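Local structure of mevalonate kinase, putative (Leishmania major, 2HFS) at residues Lys80-Val85 / Val120-Ala125; Glu138-Ala143 / Ala161-Gly166; Ala116-Ala121 / Gly148-Thr153; Asp96-Phe101 / Glu128-Asn133. The protein probably catalyses the ATP-dependent phosphorylation of (R)-mevalonate to (R)-5-phosphomevalonate, the first of three steps leading from mevalonate to isopentenyl diphosphate. All blocks are in the same frame, centred on the assembly; numbering follows the deposited sequence.

Contact 1: residues Lys80-Val85 / Val120-Ala125; sequences KAHQLV and VAFSRA
Phe-122 spans most of the gap between the two helices, its ring settling between His-82 and Val-85. CB points toward residues 80-85, and a first torsion of -172° extends the ring on from it, away from the backbone N. One long edge of the ring then does the touching. CD2 comes first, lying 3.6 Å from CD2 of His-82 and 3.9 Å from CG1 of Val-85. Beyond it, CE2 lies 3.7 Å from CB of His-82 and meets the backbone O of His-82 at 3.4 Å, an approach in the plane of the phenyl ring. The two rings are inclined at 54°, neither stacked nor T-shaped. On the far edge, CD1 packs against selenomethionine Met-100. The imidazole is held in place by a bond from its NE2 to Asp-118 OD1. Val-85 also brings CG1 to 3.5 Å from OG of Ser-123, whose hydroxyl is bonded to Ser-142 and to the carbonyl of Val-119. The axes of the two segments come within 10.5 Å of each other, a separation bridged mainly by the Phe-122 ring. This buried packing belongs to the helical layer of the GHMP kinase N-terminal domain, where Phe-122 also touches Cys-47 of the sheet.

Contact 2: residues Glu138-Ala143 / Ala161-Gly166; sequences EVNLSA and AATYGG
ND2 of Asn-140 is gripped twice, by OG1 of Thr-160 and by a water molecule 3.2 Å away that accepts its hydrogen and in turn lies 2.8 Å from OH of Tyr-164. The water sits in the plane of the tyrosine ring, at its edge, and so adds a water-mediated link, through Tyr-164, to the direct bonds between the two helices. ND2 itself comes to that edge as well, 3.8 Å from CE2 of Tyr-164, with the amide turned nearly perpendicular to the ring (81° between planes). The other end of the amide, OD1, takes a hydrogen bond from Asn-159 ND2. Partners at both ends leave the group little freedom to flip. A first torsion of -163° stretches the Asn-140 side chain away from its own backbone N and brings the amide to these partners.

The pair joins helix 136-146 to helix 157-164 within the helical side of the S5-like N-terminal domain of GHMP kinases. Beside the amide, Thr-163 supplies the apolar part of the interface. In the conformer described, one of two modelled, its CG2 methyl lies 3.7 Å from CB of Asn-140 and 4.0 Å from CG1 of Val-139. The same methyl also comes to 3.4 Å from OD1 of Asn-140, a non-bonded contact, while OG1 bonds back to the carbonyls of Asn-159 and Thr-160 in its own helix. The backbone O of Thr-163 is bonded to Arg-124 of helix 114-130. After Tyr-164, Gly-165 turns with positive phi (64°) while its N still bonds to O of Ala-161 at 2.7 Å; Gly-166 then pairs with Gly-40.

Contact 3: residues Ala116-Ala121 / Gly148-Thr153; sequences ASDVVA and GGYHGT
Asp-118 and Tyr-150 meet through a single pair of oxygens, one on helix 114-130 and the other at the end of a side chain reaching in from the loop. Along the helix, Ala-116 turns its methyl away from the loop and Ser-117 bonds elsewhere, to the carbonyls of Tyr-19 and Gly-113. Asp-118 is the first residue to engage. Its CB points toward the loop, and a first torsion of -178° stretches the carboxylate outward, on the side of CB remote from the backbone N. OD2 thereby comes to lie 3.0 Å from OH of Tyr-150, a probable hydrogen bond in which the hydroxyl proton has another acceptor within reach. The carboxylate oxygen approaches the phenol at its edge, near the ring plane, while the carboxylate as a whole is twisted 68° from that plane, and the two side chains cross at about a right angle. The same OD2 accepts from Gln-78 NE2 and the second oxygen is taken by His-82, so the carboxylate can hardly rotate. Val-119 also faces the loop side, whereas Val-120 and Ala-121 turn to other parts of the fold.

Tyr-150 itself is buried, although it belongs to a loop whose following residues, His-151 to Thr-153, are exposed. Its CB points toward the helix, and its ring is bedded on Glu-77, Gln-78 and Ala-81 of helix 70-88. The result is a polar cluster around buried Asp-118, which bonds a glutamine and a histidine and probably a tyrosine, tying helix 114-130 to helix 70-88 and to the loop between helices 136-146 and 157-164 of the GHMP kinase N-terminal domain.

Contact 4: residues Asp96-Phe101 / Glu128-Asn133; sequences DGLKMF and ELYQLN
Leu-98 sends both of its methyl groups from the strand into the end of helix 114-130, CD2 to Leu-129 and CD1 to Tyr-130. CB points toward the helix, and with CG beside the backbone N (chi1 -64°) and CD1 extended, both methyls reach it. CD2 presses on CD2 of Leu-129 at 3.4 Å, tighter than a usual carbon contact. Leu-129 adopts the other common setting, CG turned to the far side from its N (chi1 -161°), and the two leucine side chains run antiparallel where they pass. The tyrosine comes to meet Leu-98 with its phenol end: OH of Tyr-130 lies 3.7 Å from CD1 and 3.8 Å from CD2 of Leu-98, and its CE2 is 4.1 Å from that CD1, which sits at the ring edge near its plane. The helix closes behind this pair in a Schellman motif at Gln-131. There O of Glu-128 accepts both the backbone N, at 3.0 Å, and NE2 of Gln-131, at 2.9 Å, the latter on a lone pair in the carbonyl plane. Leu-98 also touches Leu-126, about one turn before Leu-129, and Leu-58 of strand 58-62, which runs parallel to strand 97-103; strand 36-52 pairs antiparallel with 97-103.

In the fold
All four contacts lie in the N-terminal GHMP kinase region, and helix 114-130 relates them: it supplies one segment to contacts 1, 3 and 4, while its Val-120 packs on Ala-143 and Thr-163 of contact 2. Contact 1 is central, its centre about 8 Å from that of contact 3, 10 Å from contact 4 and 11 Å from contact 2. Contacts 2 and 4, and likewise 3 and 4, have centres about 18 Å apart. Along the chain contact 4 interleaves with 1 and 3, as does 2 with 3, whereas contact 1 closes before contact 2 opens. Strand 97-103 and the loop after helix 136-146 also bear on helix 114-130, so one helix joins the domain's helical layer to its sheet.

Contact 1: residues Lys80-Val85 / Val120-Ala125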
loop_
_atom_site.group_PDB
_atom_site.type_symbol
_atom_site.label_atom_id
_atom_site.label_comp_id
_atom_site.label_asym_id
_atom_site.label_seq_id
_atom_site.Cartn_x
_atom_site.Cartn_y
_atom_site.Cartn_z
ATOM N N LYS A 80 8.950 -15.282 -8.716
ATOM C CA LYS A 80 10.250 -14.613 -8.682
ATOM C C LYS A 80 10.478 -13.927 -7.333
ATOM O O LYS A 80 11.569 -14.015 -6.765
ATOM C CB LYS A 80 10.392 -13.614 -9.829
ATOM C CG LYS A 80 10.505 -14.254 -11.217
ATOM C CD LYS A 80 10.735 -13.192 -12.302
ATOM N N ALA A 81 9.431 -13.265 -6.830
ATOM C CA ALA A 81 9.474 -12.543 -5.559
ATOM C C ALA A 81 9.859 -13.460 -4.396
ATOM O O ALA A 81 10.770 -13.161 -3.622
ATOM C CB ALA A 81 8.105 -11.886 -5.286
ATOM N N HIS A 82 9.159 -14.580 -4.280
ATOM C CA HIS A 82 9.419 -15.532 -3.204
ATOM C C HIS A 82 10.833 -16.111 -3.275
ATOM O O HIS A 82 11.483 -16.313 -2.241
ATOM C CB HIS A 82 8.392 -16.651 -3.222
ATOM C CG HIS A 82 7.042 -16.229 -2.751
ATOM N ND1 HIS A 82 5.924 -17.014 -2.909
ATOM C CD2 HIS A 82 6.628 -15.100 -2.126
ATOM C CE1 HIS A 82 4.879 -16.393 -2.393
ATOM N NE2 HIS A 82 5.280 -15.229 -1.909
ATOM N N GLN A 83 11.303 -16.388 -4.489
ATOM C CA GLN A 83 12.630 -16.951 -4.660
ATOM C C GLN A 83 13.693 -15.931 -4.261
ATOM O O GLN A 83 14.705 -16.283 -3.662
ATOM C CB GLN A 83 12.847 -17.489 -6.084
ATOM C CG GLN A 83 14.128 -18.324 -6.216
ATOM C CD GLN A 83 14.124 -19.522 -5.279
ATOM O OE1 GLN A 83 13.221 -20.350 -5.337
ATOM N NE2 GLN A 83 15.127 -19.609 -4.412
ATOM N N LEU A 84 13.438 -14.662 -4.565
ATOM C CA LEU A 84 14.334 -13.573 -4.159
ATOM C C LEU A 84 14.524 -13.523 -2.649
ATOM O O LEU A 84 15.644 -13.334 -2.147
ATOM C CB LEU A 84 13.776 -12.251 -4.653
ATOM C CG LEU A 84 14.195 -12.004 -6.113
ATOM C CD1 LEU A 84 13.490 -10.809 -6.678
ATOM C CD2 LEU A 84 15.711 -11.828 -6.188
ATOM N N VAL A 85 13.412 -13.691 -1.931
ATOM C CA VAL A 85 13.423 -13.697 -0.466
ATOM C C VAL A 85 14.150 -14.937 0.072
ATOM O O VAL A 85 14.980 -14.830 0.979
ATOM C CB VAL A 85 11.991 -13.604 0.102
ATOM C CG1 VAL A 85 11.978 -13.761 1.656
ATOM C CG2 VAL A 85 11.342 -12.280 -0.333
ATOM N N VAL A 120 6.395 -9.294 2.854
ATOM C CA VAL A 120 6.634 -9.001 4.268
ATOM C C VAL A 120 6.212 -10.195 5.123
ATOM O O VAL A 120 7.005 -10.707 5.920
ATOM C CB VAL A 120 5.957 -7.694 4.733
ATOM C CG1 VAL A 120 5.939 -7.592 6.250
ATOM C CG2 VAL A 120 6.688 -6.476 4.122
ATOM N N ALA A 121 4.975 -10.659 4.932
ATOM C CA ALA A 121 4.455 -11.787 5.710
ATOM C C ALA A 121 5.364 -13.013 5.572
ATOM O O ALA A 121 5.696 -13.677 6.571
ATOM C CB ALA A 121 3.028 -12.112 5.263
ATOM N N PHE A 122 5.790 -13.282 4.342
ATOM C CA PHE A 122 6.707 -14.381 4.020
ATOM C C PHE A 122 8.044 -14.278 4.774
ATOM O O PHE A 122 8.484 -15.253 5.382
ATOM C CB PHE A 122 6.925 -14.414 2.490
ATOM C CG PHE A 122 7.698 -15.613 1.991
ATOM C CD1 PHE A 122 7.572 -16.859 2.591
ATOM C CD2 PHE A 122 8.563 -15.471 0.903
ATOM C CE1 PHE A 122 8.306 -17.976 2.100
ATOM C CE2 PHE A 122 9.290 -16.566 0.401
ATOM C CZ PHE A 122 9.156 -17.817 0.998
ATOM N N SER A 123 8.680 -13.102 4.712
ATOM C CA SER A 123 9.931 -12.842 5.417
ATOM C C SER A 123 9.801 -13.095 6.909
ATOM O O SER A 123 10.684 -13.688 7.519
ATOM C CB SER A 123 10.390 -11.414 5.155
ATOM O OG SER A 123 10.719 -11.265 3.776
ATOM N N ARG A 124 8.703 -12.621 7.492
ATOM C CA ARG A 124 8.413 -12.845 8.903
ATOM C C ARG A 124 8.246 -14.332 9.228
ATOM O O ARG A 124 8.818 -14.813 10.200
ATOM C CB ARG A 124 7.173 -12.043 9.336
ATOM C CG ARG A 124 7.418 -10.519 9.439
ATOM C CD ARG A 124 6.350 -9.771 10.250
ATOM N NE ARG A 124 6.562 -8.323 10.282
ATOM C CZ ARG A 124 7.490 -7.705 11.006
ATOM N NH1 ARG A 124 8.339 -8.396 11.774
ATOM N NH2 ARG A 124 7.584 -6.387 10.950
ATOM N N ALA A 125 7.473 -15.052 8.413
ATOM C CA ALA A 125 7.271 -16.500 8.630
ATOM C C ALA A 125 8.561 -17.296 8.496
ATOM O O ALA A 125 8.783 -18.229 9.266
ATOM C CB ALA A 125 6.217 -17.045 7.688
#

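Contact 2: residues Glu138-Ala143 / Ala161-Gly166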
loop_
_atom_site.group_PDB
_atom_site.type_symbol
_atom_site.label_atom_id
_atom_site.label_comp_id
_atom_site.label_asym_id
_atom_site.label_seq_id
_atom_site.Cartn_x
_atom_site.Cartn_y
_atom_site.Cartn_z
ATOM N N GLU A 138 15.526 -5.575 9.093
ATOM C CA GLU A 138 15.882 -6.784 8.346
ATOM C C GLU A 138 14.713 -7.354 7.528
ATOM O O GLU A 138 14.877 -7.732 6.349
ATOM C CB GLU A 138 16.488 -7.828 9.307
ATOM C CG GLU A 138 17.993 -7.654 9.522
ATOM C CD GLU A 138 18.557 -8.318 10.774
ATOM O OE1 GLU A 138 17.841 -9.070 11.490
ATOM O OE2 GLU A 138 19.752 -8.059 11.065
ATOM N N VAL A 139 13.529 -7.405 8.138
ATOM C CA VAL A 139 12.303 -7.809 7.425
ATOM C C VAL A 139 12.019 -6.875 6.240
ATOM O O VAL A 139 11.749 -7.340 5.123
ATOM C CB VAL A 139 11.075 -7.827 8.391
ATOM C CG1 VAL A 139 9.779 -8.063 7.617
ATOM C CG2 VAL A 139 11.264 -8.910 9.443
ATOM N N ASN A 140 12.092 -5.568 6.495
ATOM C CA ASN A 140 11.854 -4.536 5.475
ATOM C C ASN A 140 12.783 -4.636 4.257
ATOM O O ASN A 140 12.328 -4.521 3.125
ATOM C CB ASN A 140 11.889 -3.135 6.103
ATOM C CG ASN A 140 11.248 -2.070 5.223
ATOM O OD1 ASN A 140 10.334 -2.348 4.437
ATOM N ND2 ASN A 140 11.715 -0.835 5.367
ATOM N N LEU A 141 14.066 -4.906 4.511
ATOM C CA LEU A 141 15.052 -5.172 3.472
ATOM C C LEU A 141 14.759 -6.438 2.693
ATOM O O LEU A 141 14.931 -6.481 1.471
ATOM C CB LEU A 141 16.455 -5.300 4.070
ATOM C CG LEU A 141 17.539 -5.360 2.986
ATOM C CD1 LEU A 141 17.759 -3.958 2.456
ATOM C CD2 LEU A 141 18.809 -5.957 3.544
ATOM N N SER A 142 14.340 -7.476 3.406
ATOM C CA SER A 142 14.008 -8.739 2.770
ATOM C C SER A 142 12.816 -8.505 1.835
ATOM O O SER A 142 12.825 -8.986 0.702
ATOM C CB SER A 142 13.680 -9.794 3.827
ATOM O OG SER A 142 13.485 -11.060 3.231
ATOM N N ALA A 143 11.812 -7.766 2.323
ATOM C CA ALA A 143 10.629 -7.433 1.524
ATOM C C ALA A 143 11.070 -6.619 0.316
ATOM O O ALA A 143 10.668 -6.888 -0.811
ATOM C CB ALA A 143 9.601 -6.677 2.354
ATOM N N ALA A 161 5.557 0.402 4.708
ATOM C CA ALA A 161 4.221 0.403 5.303
ATOM C C ALA A 161 3.806 -1.010 5.741
ATOM O O ALA A 161 3.253 -1.208 6.826
ATOM C CB ALA A 161 3.190 0.949 4.289
ATOM N N ALA A 162 4.057 -1.988 4.878
ATOM C CA ALA A 162 3.719 -3.375 5.187
ATOM C C ALA A 162 4.471 -3.922 6.422
ATOM O O ALA A 162 3.912 -4.692 7.213
ATOM C CB ALA A 162 3.949 -4.254 3.955
ATOM N N THR A 163 5.719 -3.508 6.601
ATOM C CA THR A 163 6.516 -3.981 7.736
ATOM C C THR A 163 6.151 -3.290 9.048
ATOM O O THR A 163 6.035 -3.948 10.090
ATOM C CB THR A 163 8.014 -3.785 7.485
ATOM O OG1 THR A 163 8.256 -2.416 7.156
ATOM C CG2 THR A 163 8.465 -4.543 6.257
ATOM N N TYR A 164 5.987 -1.968 8.994
ATOM C CA TYR A 164 5.805 -1.158 10.206
ATOM C C TYR A 164 4.361 -0.786 10.525
ATOM O O TYR A 164 4.055 -0.546 11.674
ATOM C CB TYR A 164 6.644 0.149 10.146
ATOM C CG TYR A 164 8.142 -0.066 10.110
ATOM C CD1 TYR A 164 8.855 -0.366 11.276
ATOM C CD2 TYR A 164 8.841 -0.023 8.899
ATOM C CE1 TYR A 164 10.242 -0.579 11.240
ATOM C CE2 TYR A 164 10.208 -0.246 8.844
ATOM C CZ TYR A 164 10.905 -0.525 10.018
ATOM O OH TYR A 164 12.256 -0.741 9.952
ATOM N N GLY A 165 3.496 -0.690 9.515
ATOM C CA GLY A 165 2.131 -0.164 9.699
ATOM C C GLY A 165 2.087 1.305 10.122
ATOM O O GLY A 165 3.128 1.968 10.206
ATOM N N GLY A 166 0.880 1.810 10.374
ATOM C CA GLY A 166 0.689 3.174 10.892
ATOM C C GLY A 166 0.867 4.243 9.826
ATOM O O GLY A 166 0.861 3.939 8.647
HETATM O O HOH W 1 13.744 -0.177 7.689
#

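Contact 3: residues Ala116-Ala121 / Gly148-Thr153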
loop_
_atom_site.group_PDB
_atom_site.type_symbol
_atom_site.label_atom_id
_atom_site.label_comp_id
_atom_site.label_asym_id
_atom_site.label_seq_id
_atom_site.Cartn_x
_atom_site.Cartn_y
_atom_site.Cartn_z
ATOM N N ALA A 116 3.893 -6.220 -1.607
ATOM C CA ALA A 116 4.721 -5.991 -0.424
ATOM C C ALA A 116 4.203 -6.728 0.815
ATOM O O ALA A 116 4.996 -7.310 1.540
ATOM C CB ALA A 116 4.886 -4.496 -0.131
ATOM N N SER A 117 2.887 -6.701 1.052
ATOM C CA SER A 117 2.277 -7.408 2.206
ATOM C C SER A 117 2.604 -8.886 2.147
ATOM O O SER A 117 2.883 -9.505 3.187
ATOM C CB SER A 117 0.755 -7.223 2.278
ATOM O OG SER A 117 0.361 -5.907 1.904
ATOM N N ASP A 118 2.573 -9.419 0.921
ATOM C CA ASP A 118 2.972 -10.806 0.613
ATOM C C ASP A 118 4.413 -11.069 1.051
ATOM O O ASP A 118 4.644 -11.926 1.927
ATOM C CB ASP A 118 2.754 -11.062 -0.884
ATOM C CG ASP A 118 3.092 -12.493 -1.329
ATOM O OD1 ASP A 118 3.517 -13.341 -0.514
ATOM O OD2 ASP A 118 2.938 -12.842 -2.511
ATOM N N VAL A 119 5.376 -10.337 0.480
ATOM C CA VAL A 119 6.788 -10.597 0.810
ATOM C C VAL A 119 7.116 -10.250 2.258
ATOM O O VAL A 119 7.986 -10.877 2.840
ATOM C CB VAL A 119 7.834 -9.981 -0.175
ATOM C CG1 VAL A 119 7.802 -10.718 -1.518
ATOM C CG2 VAL A 119 7.629 -8.465 -0.385
ATOM N N VAL A 120 6.395 -9.294 2.854
ATOM C CA VAL A 120 6.634 -9.001 4.268
ATOM C C VAL A 120 6.212 -10.195 5.123
ATOM O O VAL A 120 7.005 -10.707 5.920
ATOM C CB VAL A 120 5.957 -7.694 4.733
ATOM C CG1 VAL A 120 5.939 -7.592 6.250
ATOM C CG2 VAL A 120 6.688 -6.476 4.122
ATOM N N ALA A 121 4.975 -10.659 4.932
ATOM C CA ALA A 121 4.455 -11.787 5.710
ATOM C C ALA A 121 5.364 -13.013 5.572
ATOM O O ALA A 121 5.696 -13.677 6.571
ATOM C CB ALA A 121 3.028 -12.112 5.263
ATOM N N GLY A 148 11.444 -6.845 -5.716
ATOM C CA GLY A 148 12.163 -6.845 -6.993
ATOM C C GLY A 148 11.624 -7.860 -7.991
ATOM O O GLY A 148 11.907 -7.762 -9.177
ATOM N N GLY A 149 10.860 -8.845 -7.510
ATOM C CA GLY A 149 10.272 -9.880 -8.368
ATOM C C GLY A 149 8.956 -9.490 -9.028
ATOM O O GLY A 149 8.534 -10.106 -10.013
ATOM N N TYR A 150 8.295 -8.481 -8.469
ATOM C CA TYR A 150 7.100 -7.889 -9.079
ATOM C C TYR A 150 7.483 -6.700 -9.969
ATOM O O TYR A 150 8.551 -6.091 -9.781
ATOM C CB TYR A 150 6.108 -7.436 -8.005
ATOM C CG TYR A 150 5.394 -8.548 -7.272
ATOM C CD1 TYR A 150 5.916 -9.085 -6.098
ATOM C CD2 TYR A 150 4.176 -9.048 -7.740
ATOM C CE1 TYR A 150 5.246 -10.110 -5.414
ATOM C CE2 TYR A 150 3.504 -10.077 -7.064
ATOM C CZ TYR A 150 4.052 -10.603 -5.906
ATOM O OH TYR A 150 3.385 -11.602 -5.215
ATOM N N HIS A 151 6.600 -6.361 -10.910
ATOM C CA HIS A 151 6.895 -5.398 -11.988
ATOM C C HIS A 151 7.372 -4.010 -11.535
ATOM O O HIS A 151 6.670 -3.314 -10.791
ATOM C CB HIS A 151 5.716 -5.286 -12.965
ATOM C CG HIS A 151 5.523 -6.501 -13.819
ATOM N ND1 HIS A 151 6.569 -7.310 -14.212
ATOM C CD2 HIS A 151 4.408 -7.030 -14.376
ATOM C CE1 HIS A 151 6.105 -8.294 -14.962
ATOM N NE2 HIS A 151 4.797 -8.148 -15.078
ATOM N N GLY A 152 8.555 -3.623 -12.028
ATOM C CA GLY A 152 9.345 -2.504 -11.488
ATOM C C GLY A 152 8.679 -1.137 -11.438
ATOM O O GLY A 152 7.881 -0.810 -12.321
ATOM N N THR A 153 9.028 -0.309 -10.447
ATOM C CA THR A 153 10.145 -0.542 -9.511
ATOM C C THR A 153 9.798 -0.083 -8.086
ATOM O O THR A 153 9.073 0.906 -7.916
#

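Contact 4: residues Asp96-Phe101 / Glu128-Asn133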
loop_
_atom_site.group_PDB
_atom_site.type_symbol
_atom_site.label_atom_id
_atom_site.label_comp_id
_atom_site.label_asym_id
_atom_site.label_seq_id
_atom_site.Cartn_x
_atom_site.Cartn_y
_atom_site.Cartn_z
ATOM N N ASP A 96 14.238 -31.058 1.345
ATOM C CA ASP A 96 12.909 -30.850 1.920
ATOM C C ASP A 96 12.468 -29.431 1.627
ATOM O O ASP A 96 13.241 -28.485 1.792
ATOM C CB ASP A 96 12.924 -31.028 3.435
ATOM C CG ASP A 96 13.288 -32.420 3.859
ATOM O OD1 ASP A 96 13.166 -33.353 3.024
ATOM O OD2 ASP A 96 13.701 -32.667 5.020
ATOM N N GLY A 97 11.211 -29.286 1.231
ATOM C CA GLY A 97 10.676 -27.994 0.851
ATOM C C GLY A 97 9.783 -27.436 1.936
ATOM O O GLY A 97 9.897 -27.809 3.112
ATOM N N LEU A 98 8.899 -26.530 1.528
ATOM C CA LEU A 98 7.957 -25.889 2.427
ATOM C C LEU A 98 6.565 -25.856 1.805
ATOM O O LEU A 98 6.408 -25.658 0.600
ATOM C CB LEU A 98 8.395 -24.436 2.736
ATOM C CG LEU A 98 9.716 -24.185 3.490
ATOM C CD1 LEU A 98 10.034 -22.692 3.587
ATOM C CD2 LEU A 98 9.725 -24.788 4.891
ATOM N N LYS A 99 5.554 -26.024 2.642
ATOM C CA LYS A 99 4.207 -25.691 2.248
ATOM C C LYS A 99 3.910 -24.307 2.797
ATOM O O LYS A 99 4.141 -24.054 3.982
ATOM C CB LYS A 99 3.215 -26.723 2.790
ATOM C CG LYS A 99 3.167 -27.989 1.926
ATOM C CD LYS A 99 2.335 -29.102 2.568
ATOM C CE LYS A 99 0.897 -29.074 2.133
ATOM N NZ LYS A 99 0.162 -30.272 2.650
HETATM N N MSE A 100 3.399 -23.441 1.926
HETATM C CA MSE A 100 3.103 -22.045 2.242
HETATM C C MSE A 100 1.586 -21.852 2.155
HETATM O O MSE A 100 0.964 -22.150 1.124
HETATM C CB MSE A 100 3.824 -21.146 1.230
HETATM C CG MSE A 100 3.776 -19.666 1.544
HETATM SE SE MSE A 100 4.768 -18.598 0.204
HETATM C CE MSE A 100 4.296 -16.903 0.929
ATOM N N PHE A 101 0.977 -21.379 3.236
ATOM C CA PHE A 101 -0.433 -20.995 3.179
ATOM C C PHE A 101 -0.534 -19.477 3.236
ATOM O O PHE A 101 0.064 -18.868 4.120
ATOM C CB PHE A 101 -1.211 -21.633 4.325
ATOM C CG PHE A 101 -2.658 -21.221 4.370
ATOM C CD1 PHE A 101 -3.620 -21.945 3.657
ATOM C CD2 PHE A 101 -3.059 -20.116 5.119
ATOM C CE1 PHE A 101 -4.967 -21.570 3.688
ATOM C CE2 PHE A 101 -4.412 -19.723 5.152
ATOM C CZ PHE A 101 -5.360 -20.447 4.443
ATOM N N GLU A 128 10.505 -16.818 11.537
ATOM C CA GLU A 128 10.031 -17.736 12.565
ATOM C C GLU A 128 10.592 -19.139 12.362
ATOM O O GLU A 128 11.215 -19.695 13.261
ATOM C CB GLU A 128 8.510 -17.809 12.661
ATOM C CG GLU A 128 8.085 -18.748 13.783
ATOM C CD GLU A 128 6.604 -18.792 14.075
ATOM O OE1 GLU A 128 5.853 -17.945 13.574
ATOM O OE2 GLU A 128 6.192 -19.698 14.838
ATOM N N LEU A 129 10.372 -19.700 11.176
ATOM C CA LEU A 129 10.607 -21.114 10.962
ATOM C C LEU A 129 12.088 -21.445 11.031
ATOM O O LEU A 129 12.468 -22.491 11.558
ATOM C CB LEU A 129 10.032 -21.549 9.624
ATOM C CG LEU A 129 9.815 -23.063 9.497
ATOM C CD1 LEU A 129 8.448 -23.394 10.048
ATOM C CD2 LEU A 129 9.883 -23.453 8.043
ATOM N N TYR A 130 12.914 -20.533 10.518
ATOM C CA TYR A 130 14.370 -20.682 10.542
ATOM C C TYR A 130 15.010 -20.021 11.775
ATOM O O TYR A 130 16.243 -20.033 11.940
ATOM C CB TYR A 130 14.961 -20.179 9.210
ATOM C CG TYR A 130 14.550 -21.087 8.058
ATOM C CD1 TYR A 130 15.390 -22.100 7.616
ATOM C CD2 TYR A 130 13.289 -20.958 7.450
ATOM C CE1 TYR A 130 15.000 -22.959 6.575
ATOM C CE2 TYR A 130 12.884 -21.816 6.426
ATOM C CZ TYR A 130 13.739 -22.818 6.006
ATOM O OH TYR A 130 13.341 -23.638 4.976
ATOM N N GLN A 131 14.160 -19.481 12.649
ATOM C CA GLN A 131 14.573 -18.757 13.863
ATOM C C GLN A 131 15.703 -17.767 13.581
ATOM O O GLN A 131 16.795 -17.858 14.154
ATOM C CB GLN A 131 14.960 -19.722 15.005
ATOM C CG GLN A 131 13.819 -20.527 15.605
ATOM C CD GLN A 131 12.940 -19.722 16.532
ATOM O OE1 GLN A 131 13.306 -19.469 17.677
ATOM N NE2 GLN A 131 11.762 -19.340 16.048
ATOM N N LEU A 132 15.424 -16.811 12.699
ATOM C CA LEU A 132 16.449 -15.877 12.242
ATOM C C LEU A 132 16.458 -14.624 13.093
ATOM O O LEU A 132 17.408 -13.834 13.019
ATOM C CB LEU A 132 16.227 -15.492 10.777
ATOM C CG LEU A 132 16.144 -16.633 9.759
ATOM C CD1 LEU A 132 15.758 -16.104 8.396
ATOM C CD2 LEU A 132 17.462 -17.443 9.709
ATOM N N ASN A 133 15.393 -14.445 13.881
ATOM C CA ASN A 133 15.202 -13.254 14.722
ATOM C C ASN A 133 15.450 -11.957 13.945
ATOM O O ASN A 133 16.162 -11.063 14.419
ATOM C CB ASN A 133 16.119 -13.298 15.957
ATOM C CG ASN A 133 15.830 -14.480 16.869
ATOM O OD1 ASN A 133 16.724 -15.278 17.157
ATOM N ND2 ASN A 133 14.591 -14.590 17.337
#